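Local coordinates for malonyl CoA-acyl carrier protein transacylase (Burkholderia pseudomallei 1710b, PDB 3EZO) that probably transfers the malonyl group from malonyl-CoA to holo-acyl carrier protein, releasing CoA, at residues 90-104 with 228-240. Residues are numbered along the deposited sequence; the frame is centred on the assembly and turned at random.
Sequences QPSIVAGHSLGEYTA and KAPKISVVNNIDV
Asn237 grips the turn at the end of strand 93-96 with both ends of its amide: ND2 donates to Gly96 O (2.9 Å), about 30° off that carbonyl's plane, while OD1 accepts from Ser98 N at 2.8 Å. An amide suits this place because it offers a donor and an acceptor side by side. Glu101, on the following helix, runs antiparallel alongside it, and its extended chain brings the syn lone pair of OE1 to Asn237 N (2.7 Å). One water bridges Gly96 N, Glu101 OE1 and Val235 O; another links OE2 to Ile238 N.

Upstream of this polar cluster, a short, weakly bonded strand around 233-234 runs parallel to 93-96: Val94 N donates to Ser233 O and Val235 N to Val94 O. Beta-branched Val94 and Val234 share a face of the sheet, their CG2 methyls 3.7 Å apart. Buried, apolar Ile232 sets CD1 against Gln90 CG and CG2 near Val94 CG1.

Gln256 reinforces the cluster, donating to Asn237 OD1 and Ser98 O. Ser98, the predicted active-site serine and probably the nucleophile, hydrogen-bonds His207 through OG. By holding Gly96 O and Ser98 N, Asn237, itself held by Glu101, probably steadies the strained Ser98 backbone (phi 62°, psi -106°), consistent with a GxSxG nucleophile elbow.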
loop_
_atom_site.group_PDB
_atom_site.type_symbol
_atom_site.label_atom_id
_atom_site.label_comp_id
_atom_site.label_asym_id
_atom_site.label_seq_id
_atom_site.Cartn_x
_atom_site.Cartn_y
_atom_site.Cartn_z
ATOM N N GLN A 90 -1.009 -15.307 -14.745
ATOM C CA GLN A 90 -0.090 -14.471 -14.007
ATOM C C GLN A 90 -0.062 -13.095 -14.669
ATOM O O GLN A 90 -0.033 -13.009 -15.883
ATOM C CB GLN A 90 1.276 -15.133 -14.026
ATOM C CG GLN A 90 2.260 -14.616 -12.999
ATOM C CD GLN A 90 3.569 -15.369 -13.037
ATOM O OE1 GLN A 90 4.315 -15.256 -14.019
ATOM N NE2 GLN A 90 3.886 -16.108 -11.959
ATOM N N PRO A 91 -0.157 -12.010 -13.880
ATOM C CA PRO A 91 0.047 -10.710 -14.482
ATOM C C PRO A 91 1.472 -10.554 -15.000
ATOM O O PRO A 91 2.364 -11.314 -14.627
ATOM C CB PRO A 91 -0.233 -9.742 -13.341
ATOM C CG PRO A 91 0.057 -10.544 -12.116
ATOM C CD PRO A 91 -0.378 -11.922 -12.436
ATOM N N SER A 92 1.680 -9.611 -15.906
ATOM C CA SER A 92 3.019 -9.416 -16.456
ATOM C C SER A 92 3.862 -8.449 -15.611
ATOM O O SER A 92 5.078 -8.407 -15.744
ATOM C CB SER A 92 2.949 -8.947 -17.899
ATOM O OG SER A 92 2.012 -7.902 -18.061
ATOM N N ILE A 93 3.195 -7.664 -14.773
ATOM C CA ILE A 93 3.847 -6.701 -13.916
ATOM C C ILE A 93 2.927 -6.404 -12.737
ATOM O O ILE A 93 1.716 -6.400 -12.881
ATOM C CB ILE A 93 4.260 -5.411 -14.696
ATOM C CG1 ILE A 93 5.156 -4.500 -13.824
ATOM C CG2 ILE A 93 3.059 -4.673 -15.211
ATOM C CD1 ILE A 93 5.977 -3.434 -14.670
ATOM N N VAL A 94 3.521 -6.212 -11.562
ATOM C CA VAL A 94 2.775 -5.901 -10.375
ATOM C C VAL A 94 3.378 -4.707 -9.636
ATOM O O VAL A 94 4.517 -4.333 -9.891
ATOM C CB VAL A 94 2.728 -7.100 -9.438
ATOM C CG1 VAL A 94 1.913 -8.271 -10.105
ATOM C CG2 VAL A 94 4.157 -7.546 -9.067
ATOM N N ALA A 95 2.571 -4.122 -8.752
ATOM C CA ALA A 95 2.988 -3.077 -7.832
ATOM C C ALA A 95 1.943 -3.053 -6.724
ATOM O O ALA A 95 0.829 -3.604 -6.868
ATOM C CB ALA A 95 3.040 -1.700 -8.556
ATOM N N GLY A 96 2.288 -2.428 -5.615
ATOM C CA GLY A 96 1.318 -2.162 -4.538
ATOM C C GLY A 96 1.652 -0.900 -3.759
ATOM O O GLY A 96 2.801 -0.462 -3.721
ATOM N N HIS A 97 0.631 -0.332 -3.139
ATOM C CA HIS A 97 0.705 0.969 -2.511
ATOM C C HIS A 97 1.088 0.798 -1.032
ATOM O O HIS A 97 0.260 0.350 -0.203
ATOM C CB HIS A 97 -0.628 1.682 -2.683
ATOM C CG HIS A 97 -0.599 3.120 -2.292
ATOM N ND1 HIS A 97 -0.335 3.544 -1.003
ATOM C CD2 HIS A 97 -0.809 4.239 -3.026
ATOM C CE1 HIS A 97 -0.402 4.861 -0.961
ATOM N NE2 HIS A 97 -0.696 5.308 -2.177
ATOM N N SER A 98 2.369 1.141 -0.749
ATOM C CA SER A 98 2.985 1.114 0.574
ATOM C C SER A 98 2.964 -0.327 1.087
ATOM O O SER A 98 3.756 -1.164 0.606
ATOM C CB SER A 98 2.358 2.185 1.508
ATOM O OG SER A 98 2.894 2.095 2.826
ATOM N N LEU A 99 2.093 -0.661 2.047
ATOM C CA LEU A 99 1.979 -2.055 2.502
ATOM C C LEU A 99 1.767 -3.016 1.333
ATOM O O LEU A 99 2.318 -4.082 1.313
ATOM C CB LEU A 99 0.822 -2.210 3.500
ATOM C CG LEU A 99 0.535 -3.591 4.105
ATOM C CD1 LEU A 99 -0.352 -4.437 3.160
ATOM C CD2 LEU A 99 1.799 -4.335 4.469
ATOM N N GLY A 100 0.983 -2.613 0.354
ATOM C CA GLY A 100 0.680 -3.432 -0.797
ATOM C C GLY A 100 1.876 -3.865 -1.634
ATOM O O GLY A 100 1.764 -4.824 -2.429
ATOM N N GLU A 101 3.006 -3.177 -1.467
ATOM C CA GLU A 101 4.232 -3.564 -2.187
ATOM C C GLU A 101 4.707 -4.925 -1.701
ATOM O O GLU A 101 5.304 -5.718 -2.441
ATOM C CB GLU A 101 5.339 -2.503 -1.976
ATOM C CG GLU A 101 6.641 -2.828 -2.706
ATOM C CD GLU A 101 7.478 -1.586 -3.003
ATOM O OE1 GLU A 101 6.918 -0.628 -3.564
ATOM O OE2 GLU A 101 8.695 -1.593 -2.712
ATOM N N TYR A 102 4.460 -5.188 -0.431
ATOM C CA TYR A 102 4.772 -6.478 0.158
ATOM C C TYR A 102 3.957 -7.586 -0.477
ATOM O O TYR A 102 4.479 -8.624 -0.792
ATOM C CB TYR A 102 4.553 -6.419 1.671
ATOM C CG TYR A 102 5.618 -5.587 2.372
ATOM C CD1 TYR A 102 6.683 -6.202 3.021
ATOM C CD2 TYR A 102 5.623 -4.218 2.288
ATOM C CE1 TYR A 102 7.675 -5.468 3.646
ATOM C CE2 TYR A 102 6.627 -3.449 2.909
ATOM C CZ TYR A 102 7.655 -4.089 3.585
ATOM O OH TYR A 102 8.645 -3.363 4.226
ATOM N N THR A 103 2.677 -7.356 -0.656
ATOM C CA THR A 103 1.762 -8.334 -1.266
ATOM C C THR A 103 2.199 -8.640 -2.737
ATOM O O THR A 103 2.178 -9.778 -3.210
ATOM C CB THR A 103 0.314 -7.759 -1.278
ATOM O OG1 THR A 103 0.035 -7.068 -0.053
ATOM C CG2 THR A 103 -0.697 -8.849 -1.457
ATOM N N ALA A 104 2.567 -7.581 -3.450
ATOM C CA ALA A 104 3.081 -7.684 -4.781
ATOM C C ALA A 104 4.319 -8.577 -4.788
ATOM O O ALA A 104 4.432 -9.450 -5.637
ATOM C CB ALA A 104 3.436 -6.261 -5.308
ATOM N N LYS A 228 13.956 -13.721 -2.661
ATOM C CA LYS A 228 14.336 -14.330 -3.915
ATOM C C LYS A 228 14.052 -13.407 -5.081
ATOM O O LYS A 228 13.162 -12.551 -4.990
ATOM C CB LYS A 228 13.454 -15.550 -4.135
ATOM C CG LYS A 228 13.516 -16.583 -3.053
ATOM C CD LYS A 228 14.120 -17.855 -3.523
ATOM C CE LYS A 228 13.697 -19.006 -2.626
ATOM N NZ LYS A 228 14.603 -20.130 -2.873
ATOM N N ALA A 229 14.737 -13.620 -6.206
ATOM C CA ALA A 229 14.521 -12.804 -7.414
ATOM C C ALA A 229 13.099 -13.042 -7.904
ATOM O O ALA A 229 12.693 -14.181 -7.996
ATOM C CB ALA A 229 15.525 -13.193 -8.529
ATOM N N PRO A 230 12.350 -11.971 -8.219
ATOM C CA PRO A 230 10.944 -12.161 -8.573
ATOM C C PRO A 230 10.738 -12.849 -9.924
ATOM O O PRO A 230 11.533 -12.695 -10.832
ATOM C CB PRO A 230 10.348 -10.741 -8.562
ATOM C CG PRO A 230 11.450 -9.809 -8.391
ATOM C CD PRO A 230 12.709 -10.550 -8.028
ATOM N N LYS A 231 9.658 -13.607 -10.037
ATOM C CA LYS A 231 9.275 -14.227 -11.290
ATOM C C LYS A 231 8.339 -13.326 -12.065
ATOM O O LYS A 231 7.953 -13.644 -13.179
ATOM C CB LYS A 231 8.602 -15.578 -11.005
ATOM C CG LYS A 231 7.210 -15.471 -10.421
ATOM C CD LYS A 231 6.755 -16.798 -9.695
ATOM C CE LYS A 231 5.410 -16.631 -8.920
ATOM N NZ LYS A 231 5.152 -17.816 -8.033
ATOM N N ILE A 232 7.918 -12.218 -11.460
ATOM C CA ILE A 232 7.120 -11.213 -12.145
ATOM C C ILE A 232 7.781 -9.872 -11.857
ATOM O O ILE A 232 8.179 -9.627 -10.709
ATOM C CB ILE A 232 5.696 -11.098 -11.573
ATOM C CG1 ILE A 232 4.952 -12.436 -11.607
ATOM C CG2 ILE A 232 4.862 -10.059 -12.374
ATOM C CD1 ILE A 232 3.526 -12.319 -11.018
ATOM N N SER A 233 7.843 -8.987 -12.855
ATOM C CA SER A 233 8.409 -7.653 -12.626
ATOM C C SER A 233 7.608 -6.921 -11.556
ATOM O O SER A 233 6.382 -6.861 -11.640
ATOM C CB SER A 233 8.382 -6.851 -13.930
ATOM O OG SER A 233 9.231 -7.477 -14.870
ATOM N N VAL A 234 8.301 -6.388 -10.550
ATOM C CA VAL A 234 7.700 -5.523 -9.543
ATOM C C VAL A 234 8.286 -4.105 -9.702
ATOM O O VAL A 234 9.489 -3.914 -9.689
ATOM C CB VAL A 234 8.000 -6.052 -8.120
ATOM C CG1 VAL A 234 7.351 -5.234 -7.085
ATOM C CG2 VAL A 234 7.659 -7.606 -7.978
ATOM N N VAL A 235 7.432 -3.105 -9.837
ATOM C CA VAL A 235 7.876 -1.717 -9.826
ATOM C C VAL A 235 7.707 -1.130 -8.410
ATOM O O VAL A 235 6.639 -1.210 -7.812
ATOM C CB VAL A 235 7.215 -0.895 -10.994
ATOM C CG1 VAL A 235 5.685 -0.885 -10.982
ATOM C CG2 VAL A 235 7.795 0.516 -11.027
ATOM N N ASN A 236 8.789 -0.613 -7.836
ATOM C CA ASN A 236 8.756 -0.177 -6.429
ATOM C C ASN A 236 8.292 1.255 -6.234
ATOM O O ASN A 236 8.393 2.111 -7.129
ATOM C CB ASN A 236 10.066 -0.519 -5.666
ATOM C CG ASN A 236 11.317 0.167 -6.221
ATOM O OD1 ASN A 236 11.280 1.300 -6.657
ATOM N ND2 ASN A 236 12.431 -0.536 -6.171
ATOM N N ASN A 237 7.749 1.514 -5.053
ATOM C CA ASN A 237 7.183 2.806 -4.716
ATOM C C ASN A 237 8.254 3.886 -4.622
ATOM O O ASN A 237 8.028 5.019 -4.980
ATOM C CB ASN A 237 6.511 2.749 -3.354
ATOM C CG ASN A 237 5.222 1.950 -3.324
ATOM O OD1 ASN A 237 4.729 1.637 -2.242
ATOM N ND2 ASN A 237 4.644 1.670 -4.468
ATOM N N ILE A 238 9.388 3.536 -4.061
ATOM C CA ILE A 238 10.430 4.525 -3.689
ATOM C C ILE A 238 11.181 5.044 -4.920
ATOM O O ILE A 238 11.360 6.255 -5.073
ATOM C CB ILE A 238 11.376 3.971 -2.612
ATOM C CG1 ILE A 238 12.229 5.106 -1.981
ATOM C CG2 ILE A 238 12.263 2.827 -3.152
ATOM C CD1 ILE A 238 11.514 5.989 -0.983
ATOM N N ASP A 239 11.550 4.152 -5.831
ATOM C CA ASP A 239 12.376 4.516 -6.941
ATOM C C ASP A 239 11.668 4.400 -8.301
ATOM O O ASP A 239 12.208 4.816 -9.311
ATOM C CB ASP A 239 13.615 3.643 -6.955
ATOM C CG ASP A 239 14.525 3.860 -5.758
ATOM O OD1 ASP A 239 14.460 4.910 -5.078
ATOM O OD2 ASP A 239 15.342 2.947 -5.500
ATOM N N VAL A 240 10.441 3.879 -8.331
ATOM C CA VAL A 240 9.802 3.527 -9.586
ATOM C C VAL A 240 10.736 2.653 -10.451
ATOM O O VAL A 240 10.824 2.823 -11.665
ATOM C CB VAL A 240 9.320 4.782 -10.337
ATOM C CG1 VAL A 240 8.262 4.425 -11.323
ATOM C CG2 VAL A 240 8.808 5.879 -9.325
HETATM O O HOH W 1 7.053 -10.049 -15.604
HETATM O O HOH W 2 5.071 -1.498 -5.587
HETATM O O HOH W 3 9.756 0.856 -2.441
#